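Local structure of TIR-NB-LRR type resistance protein RPV1 (Vitis rotundifolia, 5KU7) at residues A[85-90]-A[130-135]. The protein is a plant disease-resistance protein of the TIR-NB-LRR class, modelled here by its TIR domain, a parallel beta-sheet wrapped in helices. Sequence-based numbering, arbitrary orientation.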
# COMPACT_ATOMS: atom_id res chain seq x y z
N ILE A 85 -5.82 -2.85 -25.02
CA ILE A 85 -6.96 -2.73 -24.12
C ILE A 85 -8.07 -1.89 -24.74
O ILE A 85 -9.24 -2.25 -24.70
CB ILE A 85 -6.53 -2.10 -22.78
CG1 ILE A 85 -5.74 -3.13 -21.96
CG2 ILE A 85 -7.74 -1.62 -21.99
CD1 ILE A 85 -4.90 -2.53 -20.83
N MET A 86 -7.68 -0.78 -25.34
CA MET A 86 -8.66 0.11 -25.94
C MET A 86 -9.25 -0.46 -27.23
O MET A 86 -10.41 -0.20 -27.55
CB MET A 86 -8.02 1.47 -26.17
CG MET A 86 -7.57 2.14 -24.88
SD MET A 86 -8.87 2.18 -23.61
CE MET A 86 -10.11 3.15 -24.45
N GLU A 87 -8.45 -1.24 -27.96
CA GLU A 87 -8.92 -1.95 -29.16
C GLU A 87 -9.98 -2.99 -28.81
O GLU A 87 -10.98 -3.14 -29.52
CB GLU A 87 -7.74 -2.60 -29.88
CG GLU A 87 -6.79 -1.61 -30.53
CD GLU A 87 -5.65 -2.27 -31.27
OE1 GLU A 87 -5.52 -3.51 -31.19
OE2 GLU A 87 -4.90 -1.54 -31.95
N CYS A 88 -9.76 -3.73 -27.73
CA CYS A 88 -10.73 -4.72 -27.27
C CYS A 88 -11.98 -4.02 -26.79
O CYS A 88 -13.05 -4.62 -26.70
CB CYS A 88 -10.17 -5.57 -26.13
SG CYS A 88 -8.77 -6.56 -26.58
N GLN A 89 -11.82 -2.75 -26.47
CA GLN A 89 -12.90 -1.93 -25.96
C GLN A 89 -13.85 -1.55 -27.09
O GLN A 89 -15.07 -1.61 -26.93
CB GLN A 89 -12.32 -0.71 -25.28
CG GLN A 89 -13.13 -0.18 -24.14
CD GLN A 89 -13.81 1.11 -24.45
OE1 GLN A 89 -13.90 1.50 -25.61
NE2 GLN A 89 -14.24 1.81 -23.42
N LYS A 90 -13.29 -1.15 -28.23
CA LYS A 90 -14.07 -0.85 -29.43
C LYS A 90 -14.66 -2.13 -30.04
O LYS A 90 -15.86 -2.27 -30.16
CB LYS A 90 -13.20 -0.15 -30.47
CG LYS A 90 -12.38 1.02 -29.94
CD LYS A 90 -11.65 1.74 -31.07
CE LYS A 90 -10.52 2.61 -30.52
NZ LYS A 90 -9.44 1.79 -29.90
N ILE A 130 3.81 6.87 -31.66
CA ILE A 130 3.31 7.94 -30.78
C ILE A 130 1.82 8.31 -30.93
O ILE A 130 1.12 8.48 -29.93
CB ILE A 130 4.14 9.21 -30.96
CG1 ILE A 130 5.50 9.05 -30.28
CG2 ILE A 130 3.39 10.43 -30.43
CD1 ILE A 130 6.38 10.28 -30.34
N PRO A 131 1.34 8.45 -32.17
CA PRO A 131 -0.08 8.77 -32.41
C PRO A 131 -1.10 7.82 -31.76
O PRO A 131 -1.99 8.30 -31.06
CB PRO A 131 -0.19 8.70 -33.94
CG PRO A 131 1.17 9.08 -34.41
CD PRO A 131 2.12 8.46 -33.42
N ARG A 132 -0.99 6.51 -31.98
CA ARG A 132 -1.93 5.55 -31.39
C ARG A 132 -1.76 5.48 -29.87
O ARG A 132 -2.70 5.14 -29.14
CB ARG A 132 -1.77 4.18 -32.04
CG ARG A 132 -2.28 4.17 -33.48
CD ARG A 132 -2.49 2.78 -34.04
NE ARG A 132 -3.55 2.09 -33.32
CZ ARG A 132 -4.21 1.03 -33.78
NH1 ARG A 132 -3.94 0.56 -34.99
NH2 ARG A 132 -5.16 0.47 -33.04
N TRP A 133 -0.55 5.78 -29.41
CA TRP A 133 -0.24 5.83 -27.99
C TRP A 133 -0.97 7.01 -27.37
O TRP A 133 -1.65 6.87 -26.35
CB TRP A 133 1.27 5.96 -27.76
CG TRP A 133 2.03 4.67 -27.81
CD1 TRP A 133 1.52 3.40 -27.78
CD2 TRP A 133 3.46 4.53 -27.91
NE1 TRP A 133 2.54 2.48 -27.85
CE2 TRP A 133 3.74 3.15 -27.93
CE3 TRP A 133 4.52 5.43 -27.98
CZ2 TRP A 133 5.04 2.65 -28.02
CZ3 TRP A 133 5.82 4.94 -28.07
CH2 TRP A 133 6.07 3.56 -28.09
N ARG A 134 -0.84 8.18 -28.01
CA ARG A 134 -1.48 9.40 -27.55
C ARG A 134 -3.00 9.22 -27.55
O ARG A 134 -3.70 9.71 -26.67
CB ARG A 134 -1.11 10.60 -28.43
CG ARG A 134 0.37 10.95 -28.42
CD ARG A 134 0.60 12.40 -28.85
NE ARG A 134 0.96 13.20 -27.68
CZ ARG A 134 2.18 13.63 -27.39
NH1 ARG A 134 3.19 13.37 -28.22
NH2 ARG A 134 2.39 14.34 -26.28
N THR A 135 -3.49 8.54 -28.57
CA THR A 135 -4.91 8.30 -28.70
C THR A 135 -5.42 7.39 -27.58
O THR A 135 -6.45 7.65 -26.96
CB THR A 135 -5.24 7.68 -30.06
OG1 THR A 135 -5.10 8.69 -31.07
CG2 THR A 135 -6.65 7.14 -30.09
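Glu87 and Arg132 make a surface salt bridge between two helices of the TIR domain, a flavodoxin-like fold with a parallel sheet in strand order 2-1-3-4-5. Segment 85-90 lies on helix 76-91, and segment 130-135 opens helix 130-141. The two segments bury only 89 Å² between them, most of it on this one pair. Along the first segment, Ile85 is buried against Ile58 of helix 52-59. Glu87 leaves its helix beside the other one, and only the far part of the side chain closes on Arg132. CG lies anti to the carbonyl carbon and the chain is extended beyond it (chi2 -178°), which brings the carboxylate to the Arg132 guanidinium. The salt bridge joins OE2 of Glu87 to NH2 of Arg132. The two atoms are modelled too close to each other, so their exact places, and the details of the bridge, are doubtful. As modelled, the side chains cross at about a right angle, with carboxylate and guanidinium planes 49° apart. The Arg132 chain bends at chi3 (65°), and the same side chain also touches Val83, one turn before Glu87. Cys88 is buried and touches Ile58 and Glu59. Lys90 bends its amine back to its own helix, with a weak hydrogen bond from NZ to Met86 O at 3.2 Å. The same amine has a long, weak ion pair with Glu139. On the second helix, Thr135 OG1 bonds to Pro131 O at 3.1 Å, on the opposite face of that carbonyl from Thr135 N.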